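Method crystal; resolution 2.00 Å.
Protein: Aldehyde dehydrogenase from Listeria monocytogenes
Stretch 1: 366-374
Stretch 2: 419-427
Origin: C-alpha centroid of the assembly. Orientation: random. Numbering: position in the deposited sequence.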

# COMPACT_ATOMS: atom_id res chain seq x y z
N LEU A 366 21.47 7.33 -8.72
CA LEU A 366 20.13 7.00 -8.25
C LEU A 366 19.87 7.42 -6.81
O LEU A 366 18.81 7.95 -6.51
CB LEU A 366 19.84 5.51 -8.46
CG LEU A 366 19.68 5.05 -9.92
CD1 LEU A 366 19.79 3.55 -9.99
CD2 LEU A 366 18.35 5.52 -10.53
N TYR A 367 20.86 7.23 -5.93
CA TYR A 367 20.65 7.58 -4.52
C TYR A 367 20.48 9.08 -4.28
O TYR A 367 19.76 9.48 -3.38
CB TYR A 367 21.72 6.98 -3.61
CG TYR A 367 21.51 5.51 -3.32
CD1 TYR A 367 20.27 5.04 -2.88
CD2 TYR A 367 22.53 4.59 -3.50
CE1 TYR A 367 20.06 3.69 -2.62
CE2 TYR A 367 22.34 3.23 -3.26
CZ TYR A 367 21.10 2.79 -2.81
OH TYR A 367 20.91 1.45 -2.57
N HIS A 368 21.11 9.90 -5.12
CA HIS A 368 20.82 11.34 -5.11
C HIS A 368 19.45 11.68 -5.72
O HIS A 368 18.74 12.52 -5.20
CB HIS A 368 21.91 12.13 -5.82
CG HIS A 368 23.19 12.20 -5.06
ND1 HIS A 368 24.12 11.18 -5.05
CD2 HIS A 368 23.72 13.20 -4.31
CE1 HIS A 368 25.15 11.53 -4.31
NE2 HIS A 368 24.94 12.75 -3.85
N GLU A 369 19.12 11.04 -6.84
CA GLU A 369 17.87 11.30 -7.54
C GLU A 369 17.52 10.12 -8.45
O GLU A 369 18.34 9.70 -9.27
CB GLU A 369 17.96 12.61 -8.34
CG GLU A 369 16.67 12.97 -9.07
CD GLU A 369 16.60 14.43 -9.53
OE1 GLU A 369 17.16 15.32 -8.85
OE2 GLU A 369 15.97 14.69 -10.58
N GLY A 370 16.30 9.60 -8.30
CA GLY A 370 15.81 8.53 -9.16
C GLY A 370 15.71 7.13 -8.59
O GLY A 370 15.15 6.25 -9.24
N ALA A 371 16.26 6.91 -7.39
CA ALA A 371 16.11 5.62 -6.69
C ALA A 371 14.66 5.12 -6.68
O ALA A 371 13.73 5.90 -6.48
CB ALA A 371 16.65 5.71 -5.25
N GLY A 372 14.48 3.84 -6.94
CA GLY A 372 13.14 3.29 -7.01
C GLY A 372 12.47 3.32 -8.37
O GLY A 372 11.53 2.58 -8.60
N HIS A 373 12.92 4.19 -9.28
CA HIS A 373 12.26 4.26 -10.58
C HIS A 373 12.86 3.25 -11.59
O HIS A 373 12.61 2.05 -11.49
CB HIS A 373 12.22 5.70 -11.14
CG HIS A 373 11.05 5.96 -12.05
ND1 HIS A 373 10.68 5.11 -13.07
CD2 HIS A 373 10.16 6.99 -12.10
CE1 HIS A 373 9.61 5.58 -13.69
NE2 HIS A 373 9.28 6.72 -13.12
N THR A 374 13.67 3.75 -12.52
CA THR A 374 14.16 2.97 -13.67
C THR A 374 15.68 3.09 -13.84
O THR A 374 16.26 4.11 -13.50
CB THR A 374 13.49 3.47 -14.99
OG1 THR A 374 12.08 3.56 -14.81
CG2 THR A 374 13.75 2.53 -16.14
N THR A 419 1.27 4.78 -14.52
CA THR A 419 1.64 5.04 -13.12
C THR A 419 2.65 3.99 -12.67
O THR A 419 2.33 2.82 -12.46
CB THR A 419 0.39 5.13 -12.19
OG1 THR A 419 -0.37 6.28 -12.57
CG2 THR A 419 0.79 5.29 -10.70
N LEU A 420 3.89 4.44 -12.55
CA LEU A 420 5.02 3.59 -12.30
C LEU A 420 5.46 3.84 -10.86
O LEU A 420 6.06 4.87 -10.56
CB LEU A 420 6.14 3.91 -13.32
CG LEU A 420 5.74 3.94 -14.81
CD1 LEU A 420 6.95 4.15 -15.73
CD2 LEU A 420 5.03 2.68 -15.23
N GLY A 421 5.13 2.91 -9.96
CA GLY A 421 5.45 3.10 -8.55
C GLY A 421 6.95 3.02 -8.32
O GLY A 421 7.63 2.26 -9.00
N CYS A 422 7.46 3.83 -7.39
CA CYS A 422 8.88 3.82 -7.04
C CYS A 422 9.19 2.96 -5.81
O CYS A 422 10.37 2.77 -5.46
CB CYS A 422 9.45 5.23 -6.89
SG CYS A 422 8.58 6.32 -5.73
N GLY A 423 8.15 2.45 -5.15
CA GLY A 423 8.35 1.64 -3.96
C GLY A 423 8.86 2.43 -2.78
O GLY A 423 8.93 3.67 -2.82
N ALA A 424 9.24 1.70 -1.74
CA ALA A 424 9.66 2.30 -0.48
C ALA A 424 10.89 3.20 -0.59
O ALA A 424 10.94 4.24 0.07
CB ALA A 424 9.88 1.24 0.55
N VAL A 425 11.87 2.81 -1.41
CA VAL A 425 13.13 3.56 -1.52
C VAL A 425 12.89 4.97 -2.08
O VAL A 425 13.56 5.92 -1.69
CB VAL A 425 14.27 2.77 -2.26
CG1 VAL A 425 14.02 2.69 -3.74
CG2 VAL A 425 15.65 3.36 -1.97
N GLY A 426 11.86 5.09 -2.92
CA GLY A 426 11.44 6.38 -3.43
C GLY A 426 10.31 7.03 -2.65
O GLY A 426 9.82 8.08 -3.05
N GLY A 427 9.89 6.42 -1.54
CA GLY A 427 8.84 6.98 -0.69
C GLY A 427 7.40 6.63 -1.03
O GLY A 427 6.46 7.34 -0.63

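This is a small, close-packed contact between the end of a helix with the turn after it and an irregular segment, built from backbone proximity at a glycine and a few apolar touches, with no hydrogen bond crossing between the stretches. Its centre is Gly372, whose CA lies 4.3 Å from the CA of Cys422. There the backbones meet through a reciprocal pair of CA-H...O contacts: Gly372 CA sits 3.2 Å from Cys422 O, and Cys422 CA sits 3.3 Å from Gly372 O. The second is the better directed, with an angle of 143° at the hydrogen against 120° for the first. The carbonyl oxygens Gly372 O and Cys422 O, both acceptors, lie 3.4 Å apart without a hydrogen bond.

Glycine is demanded at 372 twice over. A CB there would fall 2.3 Å from Cys422 O, and phi/psi of 89/-21 would jam it against the preceding carbonyl. Those angles belong to the type II turn from Gly370 to His373, closed by His373 N donating to Gly370 O at 3.0 Å, so the turn that requires glycine also presents its bare CA to the partner.

Val425 covers the neighbouring backbone. Its CB points toward stretch 1; Val425 CG1 is 3.4 Å from Gly372 N, both methyls lie within about 4.3 Å of Ala371 CB, and CG2 comes to 4.5 Å from Tyr367 CE1, at the ring edge. Gly426 follows, its CA 3.8 Å from Ala371 O; a CB here would clash with Cys422 SG in its own loop, at 2.6 Å.

Beyond the glycine, His373 leaves CA sideways, but its ring reaches Leu420, placing His373 CE1 3.6 Å from Leu420 CD1 at the ring edge. His373 ND1 and Thr374 OG1, 2.7 Å apart, form a hydrogen bond within the stretch, on the ring that meets Leu420.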